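Local coordinates for ORF59 (Human herpesvirus 8, PDB 3HSL), which serves as the accessory subunit of the viral DNA polymerase in lytic replication, raising its processivity, probably by keeping the polymerase from leaving its template, at residues Ser87-Asn90 / Thr91-Ser95; Ser228-Asp231 / Gly232-Gly235; Cys264-Pro267 / Gly268-Pro272. All coordinates share one frame; numbering follows the deposited sequence.

Overall arrangement
All three contacts are local turns, and in each the backbone angles fit a type II beta turn with glycine at its third position: Gly94 in contact 1, Gly232 in contact 2 and Gly268 in contact 3. Contact 1, after strand 83-89, lies across the centre of the chain from the other two, its centre about 38 Å from that of contact 2 and about 27 Å from that of contact 3. Contacts 2 and 3 are neighbours, with nearest atoms about 6 Å apart, yet they do not touch. Contact 3 leads into strand 270-276, beside strand 282-288, on which Trp230 of contact 2 packs. Of the three, contact 1 alone meets the second subunit of the assembly.

Contact 1 of 3, residues Ser87-Asn90 / Thr91-Ser95; sequences SFRN and TSVGS
With chi1 at 51°, Arg89 sends CG between its own backbone N and carbonyl carbon, and a bend at chi3 (65°) then turns the guanidinium toward Val93. Val93 answers with CG2, which stands beside its backbone N. The two side chains meet at a slant, CG2 coming up to NH1, though the very short separation modelled here is doubtful at 2.8 Å resolution. Nearer its root, the arginine lies along the backbone that follows: CD is 3.9 Å from Ser92 CA, and CG is 3.9 Å from Thr91 O.

Beyond Ser92 the chain reverses. The angles of Val93 and Gly94 (positive phi) fit a type II beta turn, and Ser95 N gives a hydrogen bond to Ser92 O at 3.3 Å. This turn carries the chain from the end of strand 83-89 toward helix 99-103, and Val93 and Ser92 also pack on Asn107 and Thr142 of the second subunit.

The polar ends find their partners elsewhere in the chain: Arg89 NH2 in a salt bridge to Asp151, Thr91 OG1 at Lys36 O and Thr98, Ser92 OG at His146 and Ser148. Contact 1 itself is therefore mainly packing of the Arg89 CG and CD methylenes on the backbone of Thr91 and Ser92, while the charge of Arg89 is probably balanced chiefly by Asp151.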
loop_
_atom_site.group_PDB
_atom_site.type_symbol
_atom_site.label_atom_id
_atom_site.label_comp_id
_atom_site.label_asym_id
_atom_site.label_seq_id
_atom_site.Cartn_x
_atom_site.Cartn_y
_atom_site.Cartn_z
ATOM N N SER A 87 -10.046 -21.708 2.265
ATOM C CA SER A 87 -8.693 -21.215 1.992
ATOM C C SER A 87 -8.572 -20.317 0.739
ATOM O O SER A 87 -8.689 -20.798 -0.392
ATOM C CB SER A 87 -7.798 -22.442 1.891
ATOM O OG SER A 87 -6.460 -22.091 1.694
ATOM N N PHE A 88 -8.337 -19.022 0.960
ATOM C CA PHE A 88 -8.233 -18.013 -0.114
ATOM C C PHE A 88 -7.021 -17.108 0.045
ATOM O O PHE A 88 -6.390 -17.085 1.105
ATOM C CB PHE A 88 -9.507 -17.179 -0.141
ATOM C CG PHE A 88 -9.868 -16.616 1.186
ATOM C CD1 PHE A 88 -9.535 -15.313 1.518
ATOM C CD2 PHE A 88 -10.547 -17.402 2.124
ATOM C CE1 PHE A 88 -9.876 -14.778 2.780
ATOM C CE2 PHE A 88 -10.895 -16.891 3.383
ATOM C CZ PHE A 88 -10.554 -15.570 3.709
ATOM N N ARG A 89 -6.683 -16.356 -0.996
ATOM C CA ARG A 89 -5.506 -15.490 -0.921
ATOM C C ARG A 89 -5.869 -14.206 -0.201
ATOM O O ARG A 89 -6.969 -13.702 -0.451
ATOM C CB ARG A 89 -4.940 -15.276 -2.334
ATOM C CG ARG A 89 -5.962 -14.825 -3.338
ATOM C CD ARG A 89 -5.454 -14.708 -4.779
ATOM N NE ARG A 89 -5.056 -15.983 -5.377
ATOM C CZ ARG A 89 -4.828 -16.179 -6.690
ATOM N NH1 ARG A 89 -4.962 -15.184 -7.566
ATOM N NH2 ARG A 89 -4.468 -17.381 -7.143
ATOM N N ASN A 90 -5.015 -13.651 0.685
ATOM C CA ASN A 90 -5.482 -12.382 1.290
ATOM C C ASN A 90 -5.445 -11.182 0.385
ATOM O O ASN A 90 -6.144 -10.216 0.629
ATOM C CB ASN A 90 -5.109 -12.041 2.768
ATOM C CG ASN A 90 -3.657 -11.890 2.991
ATOM O OD1 ASN A 90 -2.878 -12.428 2.235
ATOM N ND2 ASN A 90 -3.273 -11.161 4.033
ATOM N N THR A 91 -4.634 -11.245 -0.658
ATOM C CA THR A 91 -4.615 -10.170 -1.639
ATOM C C THR A 91 -5.062 -10.758 -2.989
ATOM O O THR A 91 -4.266 -11.346 -3.719
ATOM C CB THR A 91 -3.246 -9.455 -1.787
ATOM O OG1 THR A 91 -2.770 -9.017 -0.501
ATOM C CG2 THR A 91 -3.396 -8.261 -2.729
ATOM N N SER A 92 -6.345 -10.589 -3.305
ATOM C CA SER A 92 -6.951 -11.068 -4.550
ATOM C C SER A 92 -6.155 -10.471 -5.685
ATOM O O SER A 92 -5.630 -9.380 -5.523
ATOM C CB SER A 92 -8.371 -10.541 -4.624
ATOM O OG SER A 92 -9.077 -10.822 -3.426
ATOM N N VAL A 93 -6.045 -11.141 -6.830
ATOM C CA VAL A 93 -5.247 -10.529 -7.906
ATOM C C VAL A 93 -5.928 -9.277 -8.431
ATOM O O VAL A 93 -7.159 -9.211 -8.498
ATOM C CB VAL A 93 -4.730 -11.516 -9.055
ATOM C CG1 VAL A 93 -4.028 -10.752 -10.208
ATOM C CG2 VAL A 93 -3.766 -12.576 -8.478
ATOM N N GLY A 94 -5.091 -8.300 -8.786
ATOM C CA GLY A 94 -5.513 -7.004 -9.306
ATOM C C GLY A 94 -5.905 -6.040 -8.209
ATOM O O GLY A 94 -5.755 -4.821 -8.354
ATOM N N SER A 95 -6.404 -6.595 -7.110
ATOM C CA SER A 95 -6.868 -5.793 -5.972
ATOM C C SER A 95 -5.884 -5.052 -5.108
ATOM O O SER A 95 -4.669 -5.259 -5.106
ATOM C CB SER A 95 -7.793 -6.583 -5.007
ATOM O OG SER A 95 -9.094 -6.760 -5.531
#

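Contact 2 of 3, residues Ser228-Asp231 / Gly232-Gly235; sequences SGWD and GLKG
Trp230, Asp231 and Leu233 carry most of this surface turn. Leu233 CD1 comes to 3.9 Å from CE3 of Trp230, on the six-membered ring, approaching it obliquely. The leucine chain reaches this point across the tryptophan's carbonyl: its CB lies 3.4 Å from Trp230 O, and CD1 remains 4.1 Å from that same oxygen. The other end of the indole is engaged separately, since Trp230 NE1 is hydrogen-bonded to Glu285, while the side chain also packs on Val287 and Leu172. Leu233, buried, lies against Val241 and Val243 as well as Arg170.

The chain reverses between these two residues. Asp231 and Gly232 have the backbone angles of a type II beta turn, and the ends of the turn are close, with CA of Trp230 and CA of Leu233 5.8 Å apart. Trp230 O and Leu233 N do not form the hydrogen bond that often closes such a turn, because their angle is poor. At position three, Gly232 has a positive phi of 87°, where a CB would run into the carbonyl oxygen of Asp231. The turn belongs to the long loop between strands 214-222 and 241-243.

Asp231, at the second position, is exposed and its CB points away from the residues after it. Lys234 stretches back along the turn with its chain extended beyond CG (chi2 174°), which lets CE settle 3.6 Å from CB of Trp230. Its tip then comes within 3.7 Å of the aspartate, measured from NZ to Asp231 OD1, a long salt bridge whose attraction is probably modest at so exposed a site.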
loop_
_atom_site.group_PDB
_atom_site.type_symbol
_atom_site.label_atom_id
_atom_site.label_comp_id
_atom_site.label_asym_id
_atom_site.label_seq_id
_atom_site.Cartn_x
_atom_site.Cartn_y
_atom_site.Cartn_z
ATOM N N SER A 228 7.655 -31.466 27.545
ATOM C CA SER A 228 6.775 -31.458 26.379
ATOM C C SER A 228 6.571 -30.031 25.912
ATOM O O SER A 228 6.305 -29.134 26.717
ATOM C CB SER A 228 5.429 -32.116 26.698
ATOM O OG SER A 228 4.749 -31.404 27.709
ATOM N N GLY A 229 6.695 -29.822 24.605
ATOM C CA GLY A 229 6.546 -28.490 24.047
ATOM C C GLY A 229 7.700 -27.682 24.592
ATOM O O GLY A 229 8.803 -28.203 24.738
ATOM N N TRP A 230 7.453 -26.414 24.898
ATOM C CA TRP A 230 8.507 -25.554 25.422
ATOM C C TRP A 230 8.517 -25.377 26.939
ATOM O O TRP A 230 9.555 -25.027 27.504
ATOM C CB TRP A 230 8.493 -24.192 24.731
ATOM C CG TRP A 230 8.674 -24.271 23.244
ATOM C CD1 TRP A 230 7.710 -24.121 22.291
ATOM C CD2 TRP A 230 9.895 -24.522 22.540
ATOM N NE1 TRP A 230 8.253 -24.261 21.040
ATOM C CE2 TRP A 230 9.594 -24.508 21.164
ATOM C CE3 TRP A 230 11.214 -24.757 22.937
ATOM C CZ2 TRP A 230 10.561 -24.719 20.185
ATOM C CZ3 TRP A 230 12.174 -24.967 21.959
ATOM C CH2 TRP A 230 11.842 -24.947 20.599
ATOM N N ASP A 231 7.383 -25.613 27.598
ATOM C CA ASP A 231 7.309 -25.463 29.061
ATOM C C ASP A 231 8.411 -26.293 29.719
ATOM O O ASP A 231 8.592 -27.464 29.384
ATOM C CB ASP A 231 5.915 -25.827 29.581
ATOM C CG ASP A 231 4.824 -24.911 29.022
ATOM O OD1 ASP A 231 5.144 -23.790 28.570
ATOM O OD2 ASP A 231 3.637 -25.301 29.031
ATOM N N GLY A 232 9.148 -25.689 30.646
ATOM C CA GLY A 232 10.247 -26.393 31.313
ATOM C C GLY A 232 11.565 -26.302 30.548
ATOM O O GLY A 232 12.359 -27.249 30.538
ATOM N N LEU A 233 11.778 -25.151 29.909
ATOM C CA LEU A 233 12.972 -24.805 29.134
ATOM C C LEU A 233 13.020 -23.271 29.039
ATOM O O LEU A 233 13.548 -22.727 28.059
ATOM C CB LEU A 233 12.922 -25.382 27.711
ATOM C CG LEU A 233 12.956 -26.847 27.252
ATOM C CD1 LEU A 233 12.759 -26.928 25.749
ATOM C CD2 LEU A 233 14.250 -27.540 27.600
ATOM N N LYS A 234 12.472 -22.573 30.048
ATOM C CA LYS A 234 12.422 -21.097 30.042
ATOM C C LYS A 234 12.662 -20.450 31.415
ATOM O O LYS A 234 11.702 -20.122 32.109
ATOM C CB LYS A 234 11.042 -20.641 29.586
ATOM C CG LYS A 234 10.503 -21.252 28.321
ATOM C CD LYS A 234 9.084 -20.755 28.187
ATOM C CE LYS A 234 8.336 -21.414 27.068
ATOM N NZ LYS A 234 6.943 -20.891 27.037
ATOM N N GLY A 235 13.917 -20.260 31.826
ATOM C CA GLY A 235 15.081 -20.660 31.052
ATOM C C GLY A 235 15.890 -19.612 30.307
ATOM O O GLY A 235 16.915 -19.148 30.828
#

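Contact 3 of 3, residues Cys264-Pro267 / Gly268-Pro272; sequences CKVP and GWFTP
Val266 packs against both Trp269 and Phe270, and its side chain traces the contact from root to methyls. CB lies 3.9 Å from Trp269 CB. CG1, anti to the backbone N (chi1 -176°), continues to 3.7 Å from that same Trp269 CB, with the start of the indole just beyond. CG2 takes the place beside the backbone N and reaches the edge of the phenylalanine ring, 4.0 Å from Phe270 CD2; these two side chains run alongside each other and point the same way. Leu298 of strand 296-302 touches both of them.

Pro267 and Gly268 make a type II turn between helix 254-263 and strand 270-276, closed by a hydrogen bond from Trp269 N to Val266 O (2.8 Å). Phe270 N donates a second hydrogen bond to the same oxygen, also at 2.8 Å, in the carbonyl plane on a lone pair, whereas Trp269 N is tilted 23° from that plane. In return Val266 N donates to Phe270 O over 2.9 Å, from 45° above the carbonyl plane. With Trp269 and Phe270 both opposite Val266, this is a classic beta bulge. Farther from the turn, Lys265 CD rests 3.7 Å from Pro272 CD.

All three hydrogen bonds between the two segments thus run through Val266 N or O, leaving its methyls to apolar packing.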
loop_
_atom_site.group_PDB
_atom_site.type_symbol
_atom_site.label_atom_id
_atom_site.label_comp_id
_atom_site.label_asym_id
_atom_site.label_seq_id
_atom_site.Cartn_x
_atom_site.Cartn_y
_atom_site.Cartn_z
ATOM N N CYS A 264 9.928 -14.891 13.567
ATOM C CA CYS A 264 9.500 -15.452 14.846
ATOM C C CYS A 264 10.073 -14.728 16.081
ATOM O O CYS A 264 9.844 -15.150 17.218
ATOM C CB CYS A 264 9.811 -16.928 14.891
ATOM S SG CYS A 264 9.012 -17.766 13.552
ATOM N N LYS A 265 10.813 -13.647 15.840
ATOM C CA LYS A 265 11.381 -12.833 16.891
ATOM C C LYS A 265 10.483 -11.593 16.909
ATOM O O LYS A 265 10.758 -10.603 16.208
ATOM C CB LYS A 265 12.832 -12.457 16.552
ATOM C CG LYS A 265 13.608 -11.612 17.598
ATOM C CD LYS A 265 13.869 -12.397 18.896
ATOM C CE LYS A 265 14.771 -11.668 19.904
ATOM N NZ LYS A 265 14.147 -10.428 20.424
ATOM N N VAL A 266 9.411 -11.651 17.704
ATOM C CA VAL A 266 8.464 -10.547 17.829
ATOM C C VAL A 266 8.617 -9.952 19.226
ATOM O O VAL A 266 8.158 -10.547 20.202
ATOM C CB VAL A 266 7.007 -11.025 17.640
ATOM C CG1 VAL A 266 6.044 -9.828 17.668
ATOM C CG2 VAL A 266 6.862 -11.787 16.344
ATOM N N PRO A 267 9.262 -8.776 19.327
ATOM C CA PRO A 267 9.518 -8.076 20.601
ATOM C C PRO A 267 8.295 -7.911 21.502
ATOM O O PRO A 267 7.322 -7.267 21.129
ATOM C CB PRO A 267 10.058 -6.714 20.147
ATOM C CG PRO A 267 10.757 -7.037 18.853
ATOM C CD PRO A 267 9.819 -8.027 18.186
ATOM N N GLY A 268 8.382 -8.508 22.686
ATOM C CA GLY A 268 7.317 -8.475 23.679
ATOM C C GLY A 268 6.321 -9.592 23.441
ATOM O O GLY A 268 5.264 -9.625 24.075
ATOM N N TRP A 269 6.660 -10.506 22.527
ATOM C CA TRP A 269 5.776 -11.616 22.172
ATOM C C TRP A 269 6.413 -12.987 21.952
ATOM O O TRP A 269 6.198 -13.905 22.740
ATOM C CB TRP A 269 4.964 -11.241 20.929
ATOM C CG TRP A 269 3.942 -10.205 21.201
ATOM C CD1 TRP A 269 4.145 -8.864 21.326
ATOM C CD2 TRP A 269 2.543 -10.421 21.382
ATOM N NE1 TRP A 269 2.958 -8.229 21.576
ATOM C CE2 TRP A 269 1.956 -9.163 21.614
ATOM C CE3 TRP A 269 1.730 -11.556 21.369
ATOM C CZ2 TRP A 269 0.593 -9.006 21.835
ATOM C CZ3 TRP A 269 0.391 -11.411 21.584
ATOM C CH2 TRP A 269 -0.176 -10.143 21.814
ATOM N N PHE A 270 7.188 -13.121 20.883
ATOM C CA PHE A 270 7.819 -14.392 20.558
ATOM C C PHE A 270 9.313 -14.289 20.404
ATOM O O PHE A 270 9.841 -13.218 20.121
ATOM C CB PHE A 270 7.249 -14.981 19.250
ATOM C CG PHE A 270 5.783 -15.255 19.295
ATOM C CD1 PHE A 270 5.291 -16.355 19.979
ATOM C CD2 PHE A 270 4.885 -14.413 18.646
ATOM C CE1 PHE A 270 3.931 -16.613 20.021
ATOM C CE2 PHE A 270 3.513 -14.662 18.679
ATOM C CZ PHE A 270 3.038 -15.765 19.370
ATOM N N THR A 271 9.963 -15.433 20.598
ATOM C CA THR A 271 11.404 -15.606 20.463
ATOM C C THR A 271 11.572 -16.974 19.771
ATOM O O THR A 271 10.869 -17.927 20.117
ATOM C CB THR A 271 12.132 -15.536 21.825
ATOM O OG1 THR A 271 13.545 -15.508 21.616
ATOM C CG2 THR A 271 11.765 -16.710 22.742
ATOM N N PRO A 272 12.495 -17.073 18.796
ATOM C CA PRO A 272 12.716 -18.288 18.016
ATOM C C PRO A 272 13.139 -19.536 18.762
ATOM O O PRO A 272 13.948 -19.479 19.684
ATOM C CB PRO A 272 13.845 -17.888 17.049
ATOM C CG PRO A 272 13.808 -16.434 16.984
ATOM C CD PRO A 272 13.409 -16.003 18.365
#